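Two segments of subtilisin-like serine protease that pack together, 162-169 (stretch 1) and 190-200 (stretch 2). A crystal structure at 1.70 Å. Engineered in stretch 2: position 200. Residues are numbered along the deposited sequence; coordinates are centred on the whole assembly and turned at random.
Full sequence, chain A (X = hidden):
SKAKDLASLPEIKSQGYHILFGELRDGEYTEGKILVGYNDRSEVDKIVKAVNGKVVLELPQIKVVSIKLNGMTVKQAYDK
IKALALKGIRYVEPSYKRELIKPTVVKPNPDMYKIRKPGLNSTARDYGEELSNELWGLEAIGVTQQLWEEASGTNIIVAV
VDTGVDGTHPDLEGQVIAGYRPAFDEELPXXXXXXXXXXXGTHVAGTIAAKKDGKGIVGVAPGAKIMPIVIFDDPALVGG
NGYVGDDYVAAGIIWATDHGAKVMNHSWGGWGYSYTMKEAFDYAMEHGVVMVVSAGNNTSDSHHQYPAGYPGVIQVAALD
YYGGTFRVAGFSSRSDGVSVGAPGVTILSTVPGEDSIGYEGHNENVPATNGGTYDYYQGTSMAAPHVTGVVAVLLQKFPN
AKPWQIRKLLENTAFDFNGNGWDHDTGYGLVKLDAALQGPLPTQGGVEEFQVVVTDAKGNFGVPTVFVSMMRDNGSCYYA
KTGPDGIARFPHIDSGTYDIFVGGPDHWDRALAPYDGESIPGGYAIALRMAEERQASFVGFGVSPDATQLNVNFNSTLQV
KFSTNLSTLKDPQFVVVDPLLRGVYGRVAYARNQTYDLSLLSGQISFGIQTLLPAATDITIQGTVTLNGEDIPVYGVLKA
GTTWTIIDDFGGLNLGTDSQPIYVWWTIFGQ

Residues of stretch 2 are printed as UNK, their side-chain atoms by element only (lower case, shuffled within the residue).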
ATOM      1  N   ASP A 162      10.078 -11.963  -5.696  1.00 10.54           N
ATOM      2  CA  ASP A 162       9.662 -13.199  -5.064  1.00 11.96           C
ATOM      3  C   ASP A 162      10.791 -13.769  -4.170  1.00 12.34           C
ATOM      4  O   ASP A 162      11.554 -13.019  -3.544  1.00 12.47           O
ATOM      5  CB  ASP A 162       9.387 -14.137  -6.252  1.00 12.23           C
ATOM      6  CG  ASP A 162       8.330 -15.157  -5.984  1.00 16.04           C
ATOM      7  OD1 ASP A 162       8.609 -16.109  -5.222  1.00 15.33           O
ATOM      8  OD2 ASP A 162       7.221 -14.995  -6.545  1.00 15.16           O
ATOM      9  N   THR A 163      10.887 -15.098  -4.157  1.00 10.98           N
ATOM     10  CA  THR A 163      11.875 -15.850  -3.369  1.00 12.15           C
ATOM     11  C   THR A 163      13.253 -15.979  -4.028  1.00 13.13           C
ATOM     12  O   THR A 163      14.153 -16.598  -3.452  1.00 14.32           O
ATOM     13  CB  THR A 163      11.413 -17.307  -3.148  1.00 13.53           C
ATOM     14  OG1 THR A 163      11.232 -17.944  -4.426  1.00 15.78           O
ATOM     15  CG2 THR A 163      10.103 -17.364  -2.381  1.00 16.25           C
ATOM     16  N   GLY A 164      13.433 -15.391  -5.204  1.00 11.87           N
ATOM     17  CA  GLY A 164      14.698 -15.568  -5.908  1.00 12.88           C
ATOM     18  C   GLY A 164      14.464 -16.640  -6.966  1.00 14.43           C
ATOM     19  O   GLY A 164      13.443 -17.343  -6.928  1.00 12.82           O
ATOM     20  N   VAL A 165      15.401 -16.796  -7.894  1.00 13.48           N
ATOM     21  CA  VAL A 165      15.244 -17.751  -8.998  1.00 13.97           C
ATOM     22  C   VAL A 165      16.456 -18.674  -9.168  1.00 14.63           C
ATOM     23  O   VAL A 165      17.591 -18.203  -9.100  1.00 15.22           O
ATOM     24  CB  VAL A 165      15.035 -16.954 -10.311  1.00 14.72           C
ATOM     25  CG1 VAL A 165      14.967 -17.891 -11.503  1.00 13.24           C
ATOM     26  CG2 VAL A 165      13.750 -16.101 -10.206  1.00 14.75           C
ATOM     27  N   ASP A 166      16.232 -19.969  -9.389  1.00 15.24           N
ATOM     28  CA  ASP A 166      17.364 -20.880  -9.604  1.00 15.64           C
ATOM     29  C   ASP A 166      17.772 -20.750 -11.065  1.00 16.51           C
ATOM     30  O   ASP A 166      17.311 -21.496 -11.933  1.00 16.44           O
ATOM     31  CB  ASP A 166      17.002 -22.339  -9.308  1.00 17.29           C
ATOM     32  CG  ASP A 166      18.183 -23.284  -9.558  1.00 18.15           C
ATOM     33  OD1 ASP A 166      19.262 -22.785  -9.942  1.00 17.81           O
ATOM     34  OD2 ASP A 166      18.035 -24.505  -9.361  1.00 17.77           O
ATOM     35  N   GLY A 167      18.643 -19.783 -11.328  1.00 15.52           N
ATOM     36  CA  GLY A 167      19.096 -19.525 -12.681  1.00 15.71           C
ATOM     37  C   GLY A 167      19.933 -20.639 -13.282  1.00 16.43           C
ATOM     38  O   GLY A 167      20.250 -20.594 -14.472  1.00 16.68           O
ATOM     39  N   THR A 168      20.280 -21.642 -12.483  1.00 17.37           N
ATOM     40  CA  THR A 168      21.092 -22.740 -13.000  1.00 17.41           C
ATOM     41  C   THR A 168      20.215 -23.833 -13.614  1.00 18.09           C
ATOM     42  O   THR A 168      20.720 -24.821 -14.142  1.00 16.43           O
ATOM     43  CB  THR A 168      22.009 -23.353 -11.901  1.00 17.82           C
ATOM     44  OG1 THR A 168      21.231 -24.092 -10.958  1.00 19.91           O
ATOM     45  CG2 THR A 168      22.773 -22.252 -11.178  1.00 17.91           C
ATOM     46  N   HIS A 169      18.899 -23.655 -13.546  1.00 16.22           N
ATOM     47  CA  HIS A 169      17.980 -24.623 -14.140  1.00 16.27           C
ATOM     48  C   HIS A 169      18.268 -24.623 -15.645  1.00 16.01           C
ATOM     49  O   HIS A 169      18.397 -23.564 -16.263  1.00 15.06           O
ATOM     50  CB  HIS A 169      16.523 -24.196 -13.899  1.00 14.19           C
ATOM     51  CG  HIS A 169      15.529 -25.288 -14.123  1.00 14.86           C
ATOM     52  ND1 HIS A 169      15.308 -25.854 -15.359  1.00 13.94           N
ATOM     53  CD2 HIS A 169      14.751 -25.974 -13.248  1.00 14.68           C
ATOM     54  CE1 HIS A 169      14.440 -26.844 -15.239  1.00 13.57           C
ATOM     55  NE2 HIS A 169      14.085 -26.937 -13.969  1.00 14.66           N
ATOM     56  N   UNK A 190      23.998 -12.807 -13.561  1.00 21.02           N
ATOM     57  CA  UNK A 190      23.146 -13.515 -14.504  1.00 20.29           C
ATOM     58  C   UNK A 190      23.394 -15.014 -14.436  1.00 20.67           C
ATOM     59  O   UNK A 190      24.509 -15.480 -14.155  1.00 18.64           O
ATOM     60  c   UNK A 190      23.397 -13.010 -15.917  1.00 21.58           C
ATOM     61  N   UNK A 191      22.331 -15.773 -14.666  1.00 20.47           N
ATOM     62  CA  UNK A 191      22.431 -17.218 -14.672  1.00 20.88           C
ATOM     63  C   UNK A 191      22.732 -17.920 -13.365  1.00 21.36           C
ATOM     64  O   UNK A 191      22.974 -19.123 -13.377  1.00 23.00           O
ATOM     65  N   UNK A 192      22.708 -17.206 -12.243  1.00 19.71           N
ATOM     66  CA  UNK A 192      23.006 -17.850 -10.973  1.00 19.74           C
ATOM     67  C   UNK A 192      21.774 -18.248 -10.180  1.00 19.08           C
ATOM     68  O   UNK A 192      20.676 -17.779 -10.451  1.00 17.99           O
ATOM     69  c   UNK A 192      23.926 -16.960 -10.101  1.00 21.07           C
ATOM     70  o   UNK A 192      23.244 -15.754  -9.744  1.00 21.86           O
ATOM     71  c   UNK A 192      25.187 -16.592 -10.896  1.00 21.72           C
ATOM     72  N   UNK A 193      21.964 -19.140  -9.216  1.00 18.46           N
ATOM     73  CA  UNK A 193      20.882 -19.607  -8.354  1.00 19.59           C
ATOM     74  C   UNK A 193      20.683 -18.600  -7.214  1.00 19.63           C
ATOM     75  O   UNK A 193      21.574 -18.424  -6.370  1.00 18.73           O
ATOM     76  o   UNK A 193      20.577 -22.507  -6.100  1.00 20.35           O
ATOM     77  c   UNK A 193      20.252 -21.517  -6.788  1.00 20.98           C
ATOM     78  c   UNK A 193      21.253 -20.990  -7.803  1.00 19.38           C
ATOM     79  o   UNK A 193      19.139 -20.958  -6.681  1.00 17.41           O
ATOM     80  N   UNK A 194      19.532 -17.922  -7.195  1.00 17.62           N
ATOM     81  CA  UNK A 194      19.250 -16.952  -6.134  1.00 16.42           C
ATOM     82  C   UNK A 194      17.999 -17.363  -5.370  1.00 15.34           C
ATOM     83  O   UNK A 194      17.374 -16.536  -4.723  1.00 15.51           O
ATOM     84  c   UNK A 194      19.066 -15.537  -6.717  1.00 16.47           C
ATOM     85  o   UNK A 194      18.024 -15.504  -7.678  1.00 16.80           O
ATOM     86  N   UNK A 195      17.682 -18.655  -5.398  1.00 15.56           N
ATOM     87  CA  UNK A 195      16.479 -19.172  -4.751  1.00 15.89           C
ATOM     88  C   UNK A 195      16.511 -19.224  -3.212  1.00 14.55           C
ATOM     89  O   UNK A 195      16.081 -20.196  -2.596  1.00 14.06           O
ATOM     90  c   UNK A 195      16.130 -20.554  -5.350  1.00 16.41           C
ATOM     91  o   UNK A 195      17.159 -21.517  -5.158  1.00 15.74           O
ATOM     92  N   UNK A 196      17.000 -18.155  -2.595  1.00 16.47           N
ATOM     93  CA  UNK A 196      17.088 -18.078  -1.142  1.00 16.98           C
ATOM     94  C   UNK A 196      15.783 -18.300  -0.368  1.00 18.09           C
ATOM     95  O   UNK A 196      15.803 -18.862   0.732  1.00 19.78           O
ATOM     96  c   UNK A 196      20.610 -15.419  -2.773  1.00 20.82           C
ATOM     97  c   UNK A 196      21.658 -16.129  -2.213  1.00 23.52           C
ATOM     98  c   UNK A 196      17.671 -16.722  -0.739  1.00 17.72           C
ATOM     99  c   UNK A 196      21.435 -17.006  -1.176  1.00 22.12           C
ATOM    100  c   UNK A 196      19.073 -16.488  -1.240  1.00 16.81           C
ATOM    101  o   UNK A 196      22.930 -15.971  -2.696  1.00 25.90           O
ATOM    102  c   UNK A 196      20.147 -17.185  -0.695  1.00 19.95           C
ATOM    103  c   UNK A 196      19.326 -15.599  -2.282  1.00 17.90           C
ATOM    104  N   UNK A 197      14.655 -17.874  -0.932  1.00 16.86           N
ATOM    105  CA  UNK A 197      13.385 -18.001  -0.231  1.00 16.20           C
ATOM    106  C   UNK A 197      12.551 -19.239  -0.515  1.00 15.59           C
ATOM    107  O   UNK A 197      11.469 -19.403   0.047  1.00 18.57           O
ATOM    108  N   UNK A 198      13.038 -20.104  -1.390  1.00 15.40           N
ATOM    109  CA  UNK A 198      12.276 -21.301  -1.695  1.00 15.25           C
ATOM    110  C   UNK A 198      12.115 -21.482  -3.190  1.00 15.56           C
ATOM    111  O   UNK A 198      12.808 -20.834  -3.975  1.00 15.49           O
ATOM    112  N   UNK A 199      11.153 -22.311  -3.578  1.00 14.61           N
ATOM    113  CA  UNK A 199      10.930 -22.652  -4.981  1.00 13.62           C
ATOM    114  C   UNK A 199       9.984 -21.796  -5.820  1.00 12.12           C
ATOM    115  O   UNK A 199      10.049 -21.855  -7.043  1.00 12.88           O
ATOM    116  c   UNK A 199      10.439 -24.101  -5.051  1.00 14.77           C
ATOM    117  o   UNK A 199       9.152 -24.198  -4.448  1.00 16.14           O
ATOM    118  N   UNK A 200       9.128 -21.002  -5.182  1.00 12.19           N
ATOM    119  CA  UNK A 200       8.141 -20.200  -5.908  1.00 13.19           C
ATOM    120  C   UNK A 200       8.650 -19.348  -7.056  1.00 13.59           C
ATOM    121  O   UNK A 200       8.131 -19.440  -8.160  1.00 13.30           O
ATOM    122  c   UNK A 200       7.365 -19.329  -4.942  1.00 13.32           C
TER
HETATM  123  O   HOH W   1      12.901 -20.007  -6.584  1.00 12.05           O

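Position 190 carries one side-chain carbon, which points away from stretch 1 and touches nothing there. A lone CB means alanine: Ala 190.

Position 191 has no side-chain atoms. Its phi of 68° favours glycine. It is Gly 191.

Position 192 has a carbon that carries one oxygen and one carbon. This branch is threonine. The CA-to-CB bond of Thr 192 points away, and the side chain stays 5.5 Å or more from stretch 1. Gly 167 N donates to Thr 192 O at 3.0 Å.

Position 193 has two carbons, the second bearing two oxygens. CB lies 3.4 Å from Asp 166 OD1. A short carboxylate is aspartate. Asp 193 OD1 comes within 3.7 Å of Asp 166 OD1, a close approach of like charges.

Position 194 has one carbon and one oxygen. The oxygen accepts a hydrogen bond from Val 165 N at 2.9 Å. This is Ser 194. Its backbone N donates to Val 165 O at 2.7 Å, so the backbone N and O of Val 165 are both bonded by Ser 194.

Position 195 again has one carbon, then one oxygen. CB sits 4.1 Å from Asp 166 N. It is Ser 195, and its OG and N both donate to Asp 193 OD1, at 2.6 and 3.0 Å.

Position 196 has one carbon, then a six-carbon ring bearing one oxygen. The CA-to-CB bond points sideways, and CB comes no nearer than 4.4 Å to Thr 163 O. The ring stays farther off. It is Tyr 196.

Position 197 has no side-chain atoms. An ideal CB would lie 2.9 Å from Thr 163 CB, a clash. Gly 197 N donates to Thr 163 O at 2.9 Å.

Position 198 is also bare, and its backbone angles call for glycine. Water 1 donates to Gly 198 O and to Gly 164 O, each at 2.7 Å.

Position 199 has one carbon, then one oxygen; its CA-to-CB bond points away. It is Ser 199.

Position 200 has one carbon, 3.5 Å from Asp 162 OD1. It is Ala 200, an engineered substitution for the natural histidine.

The contact is mainly backbone to backbone. Hydrogen bonds at Thr 163, Val 165 and Gly 167 tie the stretches together, with a single bridge at Asp 166 and Asp 193. Glycines permit the close approach: a CB on Gly 164 would fall 1.7 Å from Ser 194 O.

Stretch 2 (190-200) AGTDSSYGGSA
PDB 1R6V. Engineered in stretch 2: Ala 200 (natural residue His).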